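Local atomic coordinates of phenylalanine--tRNA ligase beta subunit (Pyrococcus horikoshii, PDB entry 2CXI), a protein that joins phenylalanine to tRNA(Phe) at the expense of ATP within an alpha2beta2 enzyme, the present chain being the N-terminal, editing-domain-bearing fragment of the beta subunit. Residues S7-R13 and D115-Q121; L27-A31 and Q68-L73; V91-L97 and P153-A158; P102-Y106 and K239-M244. All coordinates share one frame; numbering follows the deposited sequence. Where two conformers were deposited one is given.

Contact 1: S7-R13 and D115-Q121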
# COMPACT_ATOMS: atom_id res chain seq x y z
N SER A 7 39.78 7.24 -20.21
CA SER A 7 39.99 6.79 -21.56
C SER A 7 39.85 7.92 -22.56
O SER A 7 38.89 8.69 -22.50
CB SER A 7 39.08 5.57 -21.85
OG SER A 7 38.69 5.54 -23.19
N LYS A 8 40.83 8.05 -23.47
CA LYS A 8 40.77 9.10 -24.50
C LYS A 8 39.49 9.02 -25.31
O LYS A 8 38.88 10.06 -25.61
CB LYS A 8 41.98 9.05 -25.45
CG LYS A 8 41.96 10.12 -26.58
CD LYS A 8 43.28 9.96 -27.42
CE LYS A 8 43.41 11.01 -28.55
NZ LYS A 8 42.42 10.80 -29.69
N SER A 9 39.09 7.81 -25.70
CA SER A 9 37.87 7.67 -26.54
C SER A 9 36.60 7.97 -25.69
O SER A 9 35.59 8.47 -26.23
CB SER A 9 37.80 6.28 -27.22
OG SER A 9 37.58 5.26 -26.24
N ASP A 10 36.65 7.69 -24.39
CA ASP A 10 35.51 8.03 -23.50
C ASP A 10 35.34 9.55 -23.48
O ASP A 10 34.25 10.06 -23.68
CB ASP A 10 35.70 7.45 -22.11
CG ASP A 10 34.49 7.64 -21.21
OD1 ASP A 10 33.35 7.49 -21.69
OD2 ASP A 10 34.59 7.88 -19.97
N LEU A 11 36.44 10.30 -23.25
CA LEU A 11 36.39 11.77 -23.27
C LEU A 11 35.84 12.32 -24.58
O LEU A 11 34.96 13.22 -24.60
CB LEU A 11 37.81 12.31 -23.09
CG LEU A 11 38.47 12.69 -21.76
CD1 LEU A 11 37.65 12.94 -20.48
CD2 LEU A 11 39.87 12.13 -21.54
N GLU A 12 36.35 11.79 -25.70
CA GLU A 12 35.95 12.25 -27.02
C GLU A 12 34.47 11.95 -27.37
O GLU A 12 33.83 12.80 -27.99
CB GLU A 12 36.94 11.72 -28.09
CG GLU A 12 38.31 12.36 -27.84
CD GLU A 12 39.45 11.88 -28.72
OE1 GLU A 12 39.37 10.75 -29.29
OE2 GLU A 12 40.45 12.66 -28.84
N ARG A 13 33.95 10.79 -26.99
CA ARG A 13 32.49 10.54 -27.17
C ARG A 13 31.68 11.52 -26.34
O ARG A 13 30.66 12.02 -26.82
CB ARG A 13 32.10 9.08 -26.93
CG ARG A 13 32.28 8.52 -25.52
CD ARG A 13 31.46 7.25 -25.21
NE ARG A 13 31.83 6.66 -23.94
CZ ARG A 13 31.53 5.40 -23.60
NH1 ARG A 13 30.84 4.62 -24.44
NH2 ARG A 13 31.90 4.92 -22.42
N ASP A 115 29.09 0.69 -20.11
CA ASP A 115 30.13 -0.16 -20.69
C ASP A 115 31.33 -0.10 -19.80
O ASP A 115 31.27 0.51 -18.70
CB ASP A 115 30.48 0.26 -22.13
CG ASP A 115 30.72 1.79 -22.30
OD1 ASP A 115 31.46 2.40 -21.49
OD2 ASP A 115 30.23 2.44 -23.24
N GLU A 116 32.43 -0.72 -20.22
CA GLU A 116 33.62 -0.78 -19.37
C GLU A 116 34.08 0.62 -18.95
O GLU A 116 34.41 0.83 -17.80
CB GLU A 116 34.80 -1.51 -20.06
CG GLU A 116 34.70 -3.05 -20.00
CD GLU A 116 35.79 -3.75 -20.81
OE1 GLU A 116 36.87 -3.11 -21.06
OE2 GLU A 116 35.57 -4.94 -21.21
N ASP A 117 34.15 1.55 -19.90
CA ASP A 117 34.62 2.91 -19.60
C ASP A 117 33.69 3.67 -18.63
O ASP A 117 34.15 4.26 -17.66
CB ASP A 117 34.77 3.71 -20.87
CG ASP A 117 36.12 3.43 -21.59
OD1 ASP A 117 36.95 2.63 -21.10
OD2 ASP A 117 36.42 3.99 -22.66
N SER A 118 32.39 3.70 -18.94
CA SER A 118 31.44 4.42 -18.05
C SER A 118 31.32 3.79 -16.68
O SER A 118 31.28 4.49 -15.66
CB SER A 118 30.08 4.63 -18.70
OG SER A 118 29.49 3.44 -19.15
N LEU A 119 31.31 2.46 -16.61
CA LEU A 119 31.26 1.80 -15.30
C LEU A 119 32.52 2.05 -14.45
O LEU A 119 32.46 2.27 -13.23
CB LEU A 119 31.05 0.28 -15.49
CG LEU A 119 30.80 -0.56 -14.25
CD1 LEU A 119 29.60 0.06 -13.43
CD2 LEU A 119 30.54 -2.04 -14.75
N SER A 120 33.67 2.03 -15.11
CA SER A 120 34.88 2.25 -14.38
C SER A 120 35.00 3.73 -13.92
O SER A 120 35.45 3.99 -12.81
CB SER A 120 36.10 1.70 -15.16
OG SER A 120 36.92 2.74 -15.61
N GLN A 121 34.57 4.69 -14.74
CA GLN A 121 34.54 6.09 -14.32
C GLN A 121 33.63 6.34 -13.07
O GLN A 121 33.98 7.07 -12.12
CB GLN A 121 34.09 6.98 -15.47
CG GLN A 121 35.16 7.23 -16.53
CD GLN A 121 36.43 7.80 -15.89
OE1 GLN A 121 36.40 8.88 -15.29
NE2 GLN A 121 37.51 7.03 -15.93
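Arg13 reaches over to Asp115 with an almost straight side chain. From CB the chain turns into the slot between the backbone N and the carbonyl carbon (chi1 65°), then runs extended to Arg13 NE, which donates to Asp10 OD1 at 2.8 Å in its own helix. Arg13 NH2 gives Asp10 OD1 a second bond and meets the syn lone pair of Asp115 OD1 at 2.7 Å, while NH1 takes Asp115 OD2 at 2.6 Å. This end-on grip sets guanidinium and carboxylate nearly coplanar, 12° apart. The segments are the first turns of helix 8-15 and helix 116-133, their short axes at 93°; the salt-bridge network of Asp10, Arg13 and Asp115 does most of the joining, and both N-cap residues take part. Asp115 and Ser118 form a capping box, with Ser118 N on Asp115 OD1 at 3.0 Å and Asp115 N on Ser118 OG at 2.9 Å. Replacing Asp115 with an alanine would probably leave the end of Arg13 without its second carboxylate and Ser118 N without its cap. The other N-cap, Ser7, accepts from Asp10 N and donates through OG to Asp117 OD2 at 2.8 Å, from above the carboxylate plane. Lys44 balances Asp117 OD1, and Arg257 pairs with Asp10 OD2.

Contact 2: L27-A31 and Q68-L73; sequences LVLYA and QIKWAL
Leu27 meets Ile69 in an apolar helix-to-helix packing that brings helix 21-30 against helix 62-72, with no hydrogen bond between the two segments. The two side chains cross at about a right angle, Leu27 CG lying 3.9 Å from Ile69 CG2. The other branch of Ile69 turns to the backbone instead: its CG1 sits 3.7 Å from Leu27 O, so one isoleucine covers both the side chain and the carbonyl of the same leucine. Further out, Leu27 CD1 only grazes Leu73.

Tyr30 comes next and covers more of the interface than its neighbours. Its CG stands anti to the carbonyl carbon (chi1 -63°), which carries the ring past Ala72. The methyl of Ala72 nestles at the root of the ring, with Ala72 CB 3.7 Å from Tyr30 CD2 and equally close to the CB and CG of that tyrosine. Towards the outer end of the ring, Tyr30 CE2 meets Leu73 CD2 at 4.2 Å, the two side chains again crossing at about a right angle. Tyr348 also meets this ring, with the planes tilted by about 65°.

Ala31 closes the segment against Gln68, whose side chain lies about 8 Å from that of Asp341, a predicted magnesium ligand. The two CB atoms of Ala31 and Gln68 are 4.1 Å apart, and Gln68 CG rests 3.5 Å from Tyr30 O.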
# COMPACT_ATOMS: atom_id res chain seq x y z
N LEU A 27 43.87 21.10 -23.98
CA LEU A 27 42.54 20.77 -23.50
C LEU A 27 42.50 20.49 -22.00
O LEU A 27 41.60 20.97 -21.30
CB LEU A 27 42.03 19.52 -24.24
CG LEU A 27 40.99 19.75 -25.34
CD1 LEU A 27 41.08 21.05 -26.14
CD2 LEU A 27 40.88 18.50 -26.22
N VAL A 28 43.45 19.70 -21.52
CA VAL A 28 43.41 19.31 -20.11
C VAL A 28 43.43 20.54 -19.17
O VAL A 28 42.75 20.54 -18.16
CB VAL A 28 44.48 18.27 -19.72
CG1 VAL A 28 44.28 16.93 -20.50
CG2 VAL A 28 45.93 18.80 -19.91
N LEU A 29 44.18 21.58 -19.54
CA LEU A 29 44.26 22.80 -18.73
C LEU A 29 42.89 23.49 -18.62
O LEU A 29 42.57 24.09 -17.58
CB LEU A 29 45.33 23.76 -19.28
CG LEU A 29 46.70 23.10 -19.56
CD1 LEU A 29 47.70 23.98 -20.34
CD2 LEU A 29 47.34 22.56 -18.24
N TYR A 30 42.06 23.39 -19.67
CA TYR A 30 40.68 23.88 -19.61
C TYR A 30 39.86 23.20 -18.50
O TYR A 30 38.90 23.79 -17.98
CB TYR A 30 39.96 23.69 -20.98
CG TYR A 30 40.55 24.46 -22.15
CD1 TYR A 30 41.35 25.60 -21.94
CD2 TYR A 30 40.28 24.07 -23.47
CE1 TYR A 30 41.90 26.31 -23.03
CE2 TYR A 30 40.83 24.76 -24.56
CZ TYR A 30 41.62 25.88 -24.33
OH TYR A 30 42.16 26.58 -25.39
N ALA A 31 40.21 21.96 -18.16
CA ALA A 31 39.48 21.23 -17.10
C ALA A 31 40.20 21.34 -15.76
O ALA A 31 39.98 20.54 -14.84
CB ALA A 31 39.35 19.77 -17.48
N GLN A 68 33.66 20.53 -18.76
CA GLN A 68 34.45 21.74 -18.79
C GLN A 68 34.98 22.08 -20.16
O GLN A 68 34.90 23.24 -20.59
CB GLN A 68 35.68 21.64 -17.91
CG GLN A 68 35.70 22.71 -16.95
CD GLN A 68 34.95 22.18 -15.83
OE1 GLN A 68 34.21 22.88 -15.14
NE2 GLN A 68 35.10 20.86 -15.64
N ILE A 69 35.55 21.08 -20.81
CA ILE A 69 36.08 21.29 -22.16
C ILE A 69 34.99 21.73 -23.14
O ILE A 69 35.23 22.59 -23.99
CB ILE A 69 36.86 20.04 -22.63
CG1 ILE A 69 38.10 19.89 -21.76
CG2 ILE A 69 37.25 20.12 -24.14
CD1 ILE A 69 38.77 18.48 -21.90
N LYS A 70 33.80 21.13 -23.05
CA LYS A 70 32.70 21.54 -23.95
C LYS A 70 32.40 23.04 -23.77
O LYS A 70 32.18 23.76 -24.76
CB LYS A 70 31.42 20.70 -23.72
CG LYS A 70 31.48 19.30 -24.41
CD LYS A 70 30.14 18.58 -24.39
CE LYS A 70 29.78 18.11 -22.99
NZ LYS A 70 28.64 17.10 -23.11
N TRP A 71 32.36 23.51 -22.53
CA TRP A 71 32.14 24.93 -22.24
C TRP A 71 33.33 25.80 -22.69
O TRP A 71 33.14 26.86 -23.32
CB TRP A 71 31.84 25.13 -20.73
CG TRP A 71 30.37 25.29 -20.46
CD1 TRP A 71 29.73 26.45 -20.19
CD2 TRP A 71 29.38 24.25 -20.41
NE1 TRP A 71 28.38 26.20 -19.98
CE2 TRP A 71 28.14 24.86 -20.10
CE3 TRP A 71 29.40 22.85 -20.60
CZ2 TRP A 71 26.94 24.13 -20.00
CZ3 TRP A 71 28.21 22.12 -20.48
CH2 TRP A 71 26.99 22.77 -20.18
N ALA A 72 34.54 25.34 -22.43
CA ALA A 72 35.73 26.06 -22.90
C ALA A 72 35.73 26.25 -24.42
O ALA A 72 36.10 27.31 -24.93
CB ALA A 72 36.99 25.34 -22.46
N LEU A 73 35.28 25.23 -25.15
CA LEU A 73 35.22 25.31 -26.59
C LEU A 73 33.96 25.98 -27.11
O LEU A 73 33.79 26.10 -28.30
CB LEU A 73 35.33 23.90 -27.23
CG LEU A 73 36.63 23.17 -26.89
CD1 LEU A 73 36.57 21.69 -27.33
CD2 LEU A 73 37.88 23.90 -27.42

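Contact 3: V91-L97 and P153-A158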
# COMPACT_ATOMS: atom_id res chain seq x y z
N VAL A 91 12.74 6.61 0.70
CA VAL A 91 13.77 6.02 1.58
C VAL A 91 13.56 6.56 2.99
O VAL A 91 13.42 7.75 3.17
CB VAL A 91 15.22 6.35 1.10
CG1 VAL A 91 16.30 5.71 2.02
CG2 VAL A 91 15.37 5.94 -0.35
N TYR A 92 13.57 5.67 3.98
CA TYR A 92 13.46 6.08 5.39
C TYR A 92 14.81 6.10 6.05
O TYR A 92 15.55 5.11 5.97
CB TYR A 92 12.53 5.13 6.13
CG TYR A 92 11.15 5.14 5.53
CD1 TYR A 92 10.22 6.13 5.92
CD2 TYR A 92 10.76 4.20 4.56
CE1 TYR A 92 8.95 6.16 5.36
CE2 TYR A 92 9.47 4.22 4.01
CZ TYR A 92 8.56 5.19 4.44
OH TYR A 92 7.29 5.27 3.90
N VAL A 93 15.15 7.23 6.67
CA VAL A 93 16.37 7.33 7.50
C VAL A 93 16.08 7.28 9.00
O VAL A 93 15.42 8.17 9.57
CB VAL A 93 17.20 8.61 7.13
CG1 VAL A 93 18.48 8.69 7.99
CG2 VAL A 93 17.51 8.57 5.66
N ASP A 94 16.59 6.21 9.63
CA ASP A 94 16.40 5.93 11.05
C ASP A 94 17.00 6.99 11.98
O ASP A 94 18.21 7.31 11.90
CB ASP A 94 17.05 4.59 11.34
CG ASP A 94 16.65 4.00 12.66
OD1 ASP A 94 15.97 4.66 13.49
OD2 ASP A 94 17.01 2.86 12.95
N GLU A 95 16.18 7.55 12.87
CA GLU A 95 16.68 8.54 13.83
C GLU A 95 17.71 7.94 14.76
O GLU A 95 18.55 8.65 15.29
CB GLU A 95 15.54 9.17 14.66
CG GLU A 95 14.79 8.22 15.58
CD GLU A 95 13.73 8.95 16.41
OE1 GLU A 95 13.78 10.22 16.49
OE2 GLU A 95 12.84 8.26 16.96
N LYS A 96 17.67 6.63 14.92
CA LYS A 96 18.62 5.93 15.78
C LYS A 96 20.04 5.96 15.21
O LYS A 96 21.00 5.61 15.91
CB LYS A 96 18.20 4.50 16.02
CG LYS A 96 16.86 4.36 16.78
CD LYS A 96 16.82 2.97 17.43
CE LYS A 96 15.36 2.51 17.67
NZ LYS A 96 14.38 3.64 17.46
N LEU A 97 20.16 6.41 13.96
CA LEU A 97 21.50 6.60 13.35
C LEU A 97 22.14 7.96 13.69
O LEU A 97 23.26 8.26 13.26
CB LEU A 97 21.40 6.39 11.82
CG LEU A 97 21.33 4.92 11.36
CD1 LEU A 97 21.07 4.84 9.86
CD2 LEU A 97 22.62 4.10 11.75
N PRO A 153 9.82 0.34 -0.66
CA PRO A 153 10.67 1.39 -0.06
C PRO A 153 12.02 0.87 0.43
O PRO A 153 12.19 -0.35 0.68
CB PRO A 153 9.81 1.83 1.15
CG PRO A 153 8.42 1.70 0.62
CD PRO A 153 8.46 0.34 -0.06
N ILE A 154 12.97 1.81 0.59
CA ILE A 154 14.33 1.45 1.07
C ILE A 154 14.50 2.03 2.47
O ILE A 154 13.98 3.11 2.76
CB ILE A 154 15.44 1.97 0.08
CG1 ILE A 154 15.17 1.49 -1.36
CG2 ILE A 154 16.83 1.56 0.58
CD1 ILE A 154 15.13 -0.03 -1.59
N TYR A 155 15.22 1.31 3.32
CA TYR A 155 15.47 1.71 4.73
C TYR A 155 16.96 1.85 5.01
O TYR A 155 17.70 0.94 4.76
CB TYR A 155 14.89 0.64 5.66
CG TYR A 155 13.41 0.51 5.48
CD1 TYR A 155 12.89 -0.29 4.48
CD2 TYR A 155 12.53 1.24 6.30
CE1 TYR A 155 11.49 -0.39 4.27
CE2 TYR A 155 11.18 1.16 6.12
CZ TYR A 155 10.66 0.35 5.12
OH TYR A 155 9.28 0.29 4.98
N TYR A 156 17.38 3.03 5.48
CA TYR A 156 18.71 3.23 6.00
C TYR A 156 18.55 3.25 7.55
O TYR A 156 17.97 4.19 8.11
CB TYR A 156 19.27 4.54 5.44
CG TYR A 156 20.60 4.95 6.01
CD1 TYR A 156 21.64 4.02 6.13
CD2 TYR A 156 20.84 6.28 6.38
CE1 TYR A 156 22.88 4.41 6.67
CE2 TYR A 156 22.06 6.68 6.88
CZ TYR A 156 23.07 5.72 7.04
OH TYR A 156 24.26 6.11 7.58
N LYS A 157 18.97 2.17 8.19
CA LYS A 157 18.61 1.92 9.59
C LYS A 157 19.76 1.56 10.52
O LYS A 157 20.83 1.13 10.09
CB LYS A 157 17.53 0.81 9.66
CG LYS A 157 18.05 -0.59 9.25
CD LYS A 157 16.99 -1.63 9.56
CE LYS A 157 17.53 -3.03 9.25
NZ LYS A 157 16.95 -4.12 10.16
N ALA A 158 19.52 1.73 11.82
CA ALA A 158 20.42 1.24 12.84
C ALA A 158 20.09 -0.24 13.02
O ALA A 158 18.97 -0.57 13.35
CB ALA A 158 20.20 2.01 14.17
O HOH W 1 16.49 0.56 13.93
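Residues Val91 to Val93 pair in parallel with Ile154 to Tyr156, the strand directions only 13° apart, and backbone bonds run from Tyr92 N to Ile154 O, from Tyr156 N to Tyr92 O (2.8 Å) and from Asp94 N to Tyr156 O. On one face of the sheet the Tyr92 and Tyr155 rings run alongside each other. Their planes differ by 20°, but the displacement is so large that little of one ring covers the other; the centroids are 5.2 Å from each other, and Tyr92 CD2 touches Tyr155 CE2. Pro153 CB meets the edge of the Tyr92 ring. Both tyrosine hydroxyls bond to Ser18 of the second subunit, so this face also belongs to a contact between chains.

The pairing joins strand 84-93 to strand 154-159 in the large mixed sheet of the B3/4 editing domain, with strand 260-267 on the other flank of 84-93. On the opposite face, Tyr156 lies beside Val93. Leu97 CD1 sits over the centre of the Tyr156 ring, 3.5 Å from the centroid, in a CH-pi contact.

Beyond the strand the carboxylate of Asp94 takes over from the backbone. The chi1 of -165° swings it away from its own N and over to the next strand, where Asp94 OD2 accepts from Ala158 N at 3.0 Å. OD1 accepts from Lys96 N, making an Asx turn. A water donates both to Asp94 OD2, at 2.6 Å, and to Ala158 O.

Contact 4: P102-Y106 and K239-M244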
# COMPACT_ATOMS: atom_id res chain seq x y z
N PRO A 102 24.50 9.92 10.67
CA PRO A 102 23.15 10.48 10.69
C PRO A 102 22.44 10.66 9.35
O PRO A 102 21.23 10.43 9.29
CB PRO A 102 23.33 11.84 11.41
CG PRO A 102 24.82 12.15 11.29
CD PRO A 102 25.49 10.82 11.30
N TYR A 103 23.16 11.06 8.29
CA TYR A 103 22.51 11.49 7.03
C TYR A 103 22.69 10.51 5.89
O TYR A 103 23.77 9.98 5.71
CB TYR A 103 22.98 12.88 6.57
CG TYR A 103 22.68 13.91 7.63
CD1 TYR A 103 21.35 14.32 7.87
CD2 TYR A 103 23.71 14.46 8.42
CE1 TYR A 103 21.07 15.26 8.88
CE2 TYR A 103 23.44 15.39 9.42
CZ TYR A 103 22.11 15.78 9.64
OH TYR A 103 21.85 16.71 10.62
N GLY A 104 21.60 10.31 5.14
CA GLY A 104 21.57 9.59 3.85
C GLY A 104 20.75 10.46 2.88
O GLY A 104 19.71 11.07 3.25
N VAL A 105 21.25 10.58 1.65
CA VAL A 105 20.50 11.21 0.56
C VAL A 105 20.64 10.25 -0.62
O VAL A 105 21.61 9.45 -0.68
CB VAL A 105 21.03 12.63 0.20
CG1 VAL A 105 20.76 13.62 1.39
CG2 VAL A 105 22.57 12.58 -0.12
N TYR A 106 19.70 10.34 -1.55
CA TYR A 106 19.47 9.29 -2.54
C TYR A 106 19.05 9.87 -3.89
O TYR A 106 18.41 10.93 -3.97
CB TYR A 106 18.38 8.31 -2.03
CG TYR A 106 18.77 7.79 -0.65
CD1 TYR A 106 19.56 6.65 -0.51
CD2 TYR A 106 18.41 8.50 0.50
CE1 TYR A 106 19.98 6.21 0.75
CE2 TYR A 106 18.83 8.09 1.75
CZ TYR A 106 19.62 6.95 1.85
OH TYR A 106 20.04 6.59 3.09
N LYS A 239 27.30 15.54 7.58
CA LYS A 239 26.72 16.87 7.28
C LYS A 239 25.88 16.77 6.03
O LYS A 239 26.36 16.29 4.99
CB LYS A 239 27.80 17.96 7.04
CG LYS A 239 28.79 18.23 8.20
CD LYS A 239 28.13 18.56 9.55
CE LYS A 239 27.43 19.90 9.57
NZ LYS A 239 27.30 20.21 11.04
N LEU A 240 24.65 17.23 6.12
CA LEU A 240 23.72 17.13 5.00
C LEU A 240 24.24 17.83 3.75
O LEU A 240 24.10 17.30 2.65
CB LEU A 240 22.33 17.63 5.44
CG LEU A 240 21.10 17.40 4.56
CD1 LEU A 240 20.90 15.89 4.22
CD2 LEU A 240 19.85 17.98 5.28
N GLU A 241 24.85 19.01 3.90
CA GLU A 241 25.36 19.78 2.76
C GLU A 241 26.41 19.00 2.02
O GLU A 241 26.46 19.08 0.77
CB GLU A 241 25.98 21.13 3.20
CG GLU A 241 26.51 22.03 2.08
CD GLU A 241 27.93 21.71 1.58
OE1 GLU A 241 28.79 21.24 2.36
OE2 GLU A 241 28.20 21.96 0.36
N LYS A 242 27.28 18.30 2.76
CA LYS A 242 28.38 17.57 2.13
C LYS A 242 27.91 16.33 1.33
O LYS A 242 28.39 16.10 0.20
CB LYS A 242 29.46 17.18 3.15
CG LYS A 242 30.44 18.33 3.49
CD LYS A 242 31.67 17.79 4.23
CE LYS A 242 32.39 16.77 3.38
NZ LYS A 242 33.52 17.44 2.69
N VAL A 243 26.98 15.58 1.89
CA VAL A 243 26.42 14.40 1.17
C VAL A 243 25.60 14.83 -0.04
O VAL A 243 25.58 14.12 -1.06
CB VAL A 243 25.71 13.44 2.11
CG1 VAL A 243 26.74 12.87 3.16
CG2 VAL A 243 24.49 14.11 2.83
N MSE A 244 24.96 15.99 0.04
CA MSE A 244 24.20 16.51 -1.11
C MSE A 244 25.10 16.97 -2.25
O MSE A 244 24.80 16.74 -3.39
CB MSE A 244 23.29 17.64 -0.67
CG MSE A 244 22.21 17.14 0.26
SE MSE A 244 20.68 16.58 -0.77
CE MSE A 244 19.85 18.39 -1.07
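Lys239 O is gripped from within its own segment by Val243 N at 3.2 Å and, weakly, by Lys242 N. These bonds wind the first turn of helix 240-255, which meets Tyr103 and Val105 without a hydrogen bond across. Tyr103 lies flat against the start of that helix. Leu240 CB stands over the centre of the ring, 4.2 Å from the centroid and 10° off the normal, a CH-pi contact, and Leu240 N lies over the same face, 3.7 Å from Tyr103 CD2. Pro102 CB lies over the opposite face, offset toward the rim, so the ring is held between proline and helix.

Leu240 turns its CG away from the backbone N (chi1 -169°), and Leu240 CD1 comes 3.6 Å from Val105 CG1. The other methyl of Val105 faces Val243: its CG2 is 3.8 Å from Val243 CG2 and 3.5 Å from Val243 O. Met244, a selenomethionine, also approaches Val105 CG1, though less certainly, since it was modelled in two conformers.

Helix 240-255 connects strand 231-237 to strand 260-267, and strand 103-110 runs between them, antiparallel to both. The contact is thus the inside of a beta-alpha-beta crossover, residues 240-244 of the helix running at 30° to residues 103-106 of the middle strand. Exchanging Tyr103 for an alanine would remove the ring, which would probably open a gap between Pro102 and the helix start and leave Leu240 CB without its CH-pi partner. Since the helix bonds within itself and the strand to strand 231-237, neither backbone depends on the other; methyls and ring match the two.

Contacts 3 and 4 belong to the same mixed sheet: one pairs two of its strands, the other lays a helix on it. They touch, chiefly where Tyr106 packs on Val91 and Tyr156. Contacts 1 and 2 lie on the other side of the chain's centre, about 17 Å apart between their centres, and both join helices. Their chemistry differs all the same. Contact 1 is partly exposed and works by charges and helix caps, whereas contact 2 is buried and apolar. Contacts 3 and 4 are both partly buried. Contact 4, nearest the chain's centre, is apolar; contact 3 adds backbone bonds and a carboxylate that carries the pairing past the strand end, and alone reaches a second subunit.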